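Local atomic coordinates of D-isomer specific 2-hydroxyacid dehydrogenase NAD-binding (Xanthobacter autotrophicus, PDB entry 4XA8), a protein that probably works as an NAD(P)-dependent oxidoreductase of the D-isomer specific 2-hydroxyacid dehydrogenase family. Residues 115-119 and 120-124; 273-276 and 277-280. All coordinates share one frame; numbering follows the deposited sequence.

Contact 1 (115-119 and 120-124)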
loop_
_atom_site.group_PDB
_atom_site.type_symbol
_atom_site.label_atom_id
_atom_site.label_comp_id
_atom_site.label_asym_id
_atom_site.label_seq_id
_atom_site.Cartn_x
_atom_site.Cartn_y
_atom_site.Cartn_z
ATOM N N VAL A 115 -3.510 -0.927 5.285
ATOM C CA VAL A 115 -3.510 -2.263 5.889
ATOM C C VAL A 115 -2.253 -3.014 5.448
ATOM O O VAL A 115 -1.573 -3.614 6.318
ATOM C CB VAL A 115 -4.755 -3.050 5.554
ATOM C CG1 VAL A 115 -4.635 -4.516 5.989
ATOM C CG2 VAL A 115 -5.933 -2.387 6.214
ATOM N N LEU A 116 -1.902 -2.953 4.152
ATOM C CA LEU A 116 -0.712 -3.714 3.672
ATOM C C LEU A 116 0.604 -3.139 4.260
ATOM O O LEU A 116 1.542 -3.876 4.615
ATOM C CB LEU A 116 -0.622 -3.722 2.135
ATOM C CG LEU A 116 -1.692 -4.517 1.381
ATOM C CD1 LEU A 116 -1.695 -4.220 -0.117
ATOM C CD2 LEU A 116 -1.406 -5.958 1.664
ATOM N N ARG A 117 0.621 -1.829 4.397
ATOM C CA ARG A 117 1.787 -1.155 4.917
ATOM C C ARG A 117 2.042 -1.680 6.375
ATOM O O ARG A 117 3.173 -2.001 6.731
ATOM C CB ARG A 117 1.588 0.346 4.834
ATOM C CG ARG A 117 2.575 1.250 5.531
ATOM C CD ARG A 117 2.335 2.762 5.314
ATOM N NE ARG A 117 3.463 3.423 5.969
ATOM C CZ ARG A 117 3.539 3.696 7.253
ATOM N NH1 ARG A 117 2.525 3.438 8.053
ATOM N NH2 ARG A 117 4.667 4.200 7.761
ATOM N N HIS A 118 1.011 -1.790 7.199
ATOM C CA HIS A 118 1.168 -2.348 8.552
ATOM C C HIS A 118 1.386 -3.855 8.605
ATOM O O HIS A 118 2.204 -4.337 9.386
ATOM C CB HIS A 118 -0.023 -1.944 9.437
ATOM C CG HIS A 118 -0.023 -0.489 9.773
ATOM N ND1 HIS A 118 0.963 0.089 10.546
ATOM C CD2 HIS A 118 -0.844 0.516 9.397
ATOM C CE1 HIS A 118 0.726 1.384 10.656
ATOM N NE2 HIS A 118 -0.371 1.658 9.981
ATOM N N ALA A 119 0.647 -4.595 7.795
ATOM C CA ALA A 119 0.736 -6.044 7.786
ATOM C C ALA A 119 2.132 -6.490 7.330
ATOM O O ALA A 119 2.591 -7.493 7.794
ATOM C CB ALA A 119 -0.322 -6.634 6.855
ATOM N N ARG A 120 2.775 -5.773 6.396
ATOM C CA ARG A 120 4.140 -6.148 5.977
ATOM C C ARG A 120 5.230 -5.482 6.806
ATOM O O ARG A 120 6.394 -5.662 6.510
ATOM C CB ARG A 120 4.331 -5.886 4.489
ATOM C CG ARG A 120 3.320 -6.593 3.582
ATOM C CD ARG A 120 3.219 -8.077 3.830
ATOM N NE ARG A 120 4.532 -8.690 3.857
ATOM C CZ ARG A 120 5.206 -9.160 2.795
ATOM N NH1 ARG A 120 4.690 -9.147 1.553
ATOM N NH2 ARG A 120 6.420 -9.686 3.004
ATOM N N ASP A 121 4.848 -4.756 7.864
ATOM C CA ASP A 121 5.782 -4.097 8.776
ATOM C C ASP A 121 6.630 -3.057 8.073
ATOM O O ASP A 121 7.805 -2.821 8.455
ATOM C CB ASP A 121 6.667 -5.144 9.490
ATOM C CG ASP A 121 5.915 -5.869 10.608
ATOM O OD1 ASP A 121 5.307 -5.238 11.488
ATOM O OD2 ASP A 121 5.894 -7.099 10.595
ATOM N N ILE A 122 6.045 -2.380 7.075
ATOM C CA ILE A 122 6.789 -1.351 6.345
ATOM C C ILE A 122 7.404 -0.257 7.268
ATOM O O ILE A 122 8.507 0.201 6.991
ATOM C CB ILE A 122 5.949 -0.762 5.188
ATOM C CG1 ILE A 122 5.613 -1.877 4.141
ATOM C CG2 ILE A 122 6.608 0.411 4.511
ATOM C CD1 ILE A 122 6.757 -2.690 3.592
ATOM N N PRO A 123 6.703 0.178 8.339
ATOM C CA PRO A 123 7.311 1.212 9.206
ATOM C C PRO A 123 8.673 0.805 9.808
ATOM O O PRO A 123 9.603 1.636 9.867
ATOM C CB PRO A 123 6.231 1.466 10.270
ATOM C CG PRO A 123 4.942 1.129 9.528
ATOM C CD PRO A 123 5.275 -0.033 8.645
ATOM N N THR A 124 8.810 -0.478 10.154
ATOM C CA THR A 124 10.054 -1.014 10.652
ATOM C C THR A 124 11.157 -0.996 9.574
ATOM O O THR A 124 12.306 -0.610 9.840
ATOM C CB THR A 124 9.797 -2.402 11.184
ATOM O OG1 THR A 124 8.903 -2.254 12.267
ATOM C CG2 THR A 124 11.070 -3.090 11.621
HETATM O O HOH W 1 2.915 -7.949 10.545
#

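Contact 2 (273-276 and 277-280)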
loop_
_atom_site.group_PDB
_atom_site.type_symbol
_atom_site.label_atom_id
_atom_site.label_comp_id
_atom_site.label_asym_id
_atom_site.label_seq_id
_atom_site.Cartn_x
_atom_site.Cartn_y
_atom_site.Cartn_z
ATOM N N TRP A 273 3.122 14.531 14.777
ATOM C CA TRP A 273 4.061 14.789 13.673
ATOM C C TRP A 273 5.419 14.092 13.874
ATOM O O TRP A 273 5.963 13.497 12.935
ATOM C CB TRP A 273 4.338 16.278 13.467
ATOM C CG TRP A 273 3.224 17.145 12.989
ATOM C CD1 TRP A 273 2.545 18.064 13.725
ATOM C CD2 TRP A 273 2.686 17.224 11.658
ATOM N NE1 TRP A 273 1.607 18.701 12.943
ATOM C CE2 TRP A 273 1.680 18.202 11.670
ATOM C CE3 TRP A 273 2.972 16.565 10.444
ATOM C CZ2 TRP A 273 0.970 18.549 10.518
ATOM C CZ3 TRP A 273 2.242 16.882 9.323
ATOM C CH2 TRP A 273 1.260 17.873 9.365
ATOM N N ALA A 274 5.981 14.192 15.083
ATOM C CA ALA A 274 7.327 13.686 15.315
ATOM C C ALA A 274 7.369 12.234 15.706
ATOM O O ALA A 274 8.435 11.713 15.921
ATOM C CB ALA A 274 8.045 14.515 16.381
ATOM N N MET A 275 6.226 11.563 15.788
ATOM C CA MET A 275 6.243 10.149 16.145
ATOM C C MET A 275 6.676 9.276 14.961
ATOM O O MET A 275 5.968 9.183 13.957
ATOM C CB MET A 275 4.869 9.712 16.612
ATOM C CG MET A 275 4.464 10.346 17.906
ATOM S SD MET A 275 2.971 9.568 18.576
ATOM C CE MET A 275 2.768 10.732 19.905
ATOM N N ASP A 276 7.810 8.608 15.123
ATOM C CA ASP A 276 8.351 7.644 14.189
ATOM C C ASP A 276 7.420 6.534 13.770
ATOM O O ASP A 276 7.549 6.007 12.645
ATOM C CB ASP A 276 9.557 6.935 14.830
ATOM C CG ASP A 276 10.851 7.442 14.336
ATOM O OD1 ASP A 276 10.890 7.802 13.143
ATOM O OD2 ASP A 276 11.842 7.445 15.115
ATOM N N ASN A 277 6.540 6.131 14.684
ATOM C CA ASN A 277 5.575 5.040 14.423
ATOM C C ASN A 277 4.170 5.451 13.974
ATOM O O ASN A 277 3.243 4.636 13.978
ATOM C CB ASN A 277 5.487 4.161 15.655
ATOM C CG ASN A 277 5.096 4.928 16.885
ATOM O OD1 ASN A 277 5.335 6.134 16.973
ATOM N ND2 ASN A 277 4.542 4.251 17.839
ATOM N N VAL A 278 4.005 6.732 13.613
ATOM C CA VAL A 278 2.777 7.260 13.070
ATOM C C VAL A 278 3.068 7.803 11.661
ATOM O O VAL A 278 4.073 8.512 11.473
ATOM C CB VAL A 278 2.220 8.414 13.922
ATOM C CG1 VAL A 278 1.012 9.026 13.275
ATOM C CG2 VAL A 278 1.874 7.949 15.322
ATOM N N LEU A 279 2.205 7.472 10.694
ATOM C CA LEU A 279 2.178 8.151 9.395
ATOM C C LEU A 279 0.976 9.066 9.376
ATOM O O LEU A 279 -0.184 8.625 9.619
ATOM C CB LEU A 279 2.104 7.156 8.207
ATOM C CG LEU A 279 1.877 7.750 6.789
ATOM C CD1 LEU A 279 2.952 8.763 6.423
ATOM C CD2 LEU A 279 1.816 6.661 5.721
ATOM N N VAL A 280 1.258 10.349 9.196
ATOM C CA VAL A 280 0.230 11.388 9.081
ATOM C C VAL A 280 0.027 11.605 7.589
ATOM O O VAL A 280 0.996 11.857 6.834
ATOM C CB VAL A 280 0.685 12.719 9.721
ATOM C CG1 VAL A 280 -0.268 13.863 9.332
ATOM C CG2 VAL A 280 0.733 12.590 11.229
#

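Contact 1 (115-119 and 120-124)
Arg117, in the last turn of helix 103-119, reaches past the helix end to Ile122 and Pro123. Its CB points away from 120-124, but with CG anti to the backbone N (chi1 170°) the extended chain brings the guanidinium back to Pro123. CG rests 3.9 Å from CB of Ile122, and the guanidinium spreads beneath the proline ring, NH2 being 3.6 Å from Pro123 CG, which sits over one face. NH2 also makes a salt bridge to Glu126, one turn into helix 122-130. Cutting this side chain back to an alanine is likely to cost Glu126 its salt bridge to Arg117 and to take away the guanidinium face that packs on Pro123. The backbone turns in a Schellman motif: Asp121, with positive phi, is the C-prime residue, Ile122 N bonds to Arg117 O at 2.9 Å, and Asp121 N to His118 O at 3.1 Å. Arg120 N bonds to Leu116 O at 2.9 Å. A water can donate to either Ala119 O or Asp121 OD2. Lys229 pairs with Asp121 OD1, while the His118 ring bonds to Glu255 and Thr257. The carbonyls of Leu116, Arg117 and His118 thus accept from turn amides, with Lys229 added at His118, and Glu126 probably balances the buried arginine charge.

Contact 2 (273-276 and 277-280)
Met275 and Trp273 both set CG anti to their own carbonyl carbon (chi1 -67° in each). Val280 holds CG1 anti to its backbone N, where it meets Trp273, and Val278 holds CG2 anti to its carbonyl carbon, where it meets Met275; with these settings the side chains come together across a type I beta turn, Met275 to Val278. The turn leads into strand 278-280, which lies at the edge of the seven-stranded parallel sheet of the Rossmann-type NAD-binding domain, next to strand 253-258. Before the turn the chain runs back over the strand, so Trp273 comes above Val280. The two side chains cross at about a right angle, CZ3 of the indole touching CG1 of Val280 at 3.9 Å. Met275 slants across Val278: its CB is 3.7 Å from Val278 CG2, and SD also approaches that methyl, at 3.8 Å. Beyond them Leu248 of helix 241-250 packs on Val278, and Ile245 and Arg249 pack on Met275. Asn277 folds its amide back over the turn, with CG between the backbone N and the carbonyl carbon (chi1 57°), which brings OD1 within 3.6 Å of Met275 CB. The polar ends bond to backbone carbonyls, Asn277 ND2 to that of Ala254 and the indole NE1 of Trp273 to that of Pro267. Gln129 of the second subunit bonds to the backbone of Trp273, Val278 and Val280, so both limbs of the turn meet the dimer partner. The turn itself is closed by one bond across it, Val278 N to Met275 O at 3.2 Å, with an N-H...O angle of 162°.

How the contacts relate
Both contacts belong to the NAD-binding domain and meet the second subunit, but they differ in burial and chemistry. Contact 1 is largely buried: a helix end joined to the next helix, with a buried arginine and histidine paired and the turn residues closer to the surface. Contact 2 is partly buried, a turn at the sheet edge where apolar side chains meet. Their centres lie about 14 Å apart, and they touch directly where Arg117 NE of contact 1 packs 3.6 Å from Leu279 CD2 of contact 2. Strand 253-258 joins them further, giving side-chain partners to 115-124 and backbone bonds to 277-280. At the exposed corner of contact 2, Asp276 makes a salt bridge to Arg130 at the end of helix 122-130.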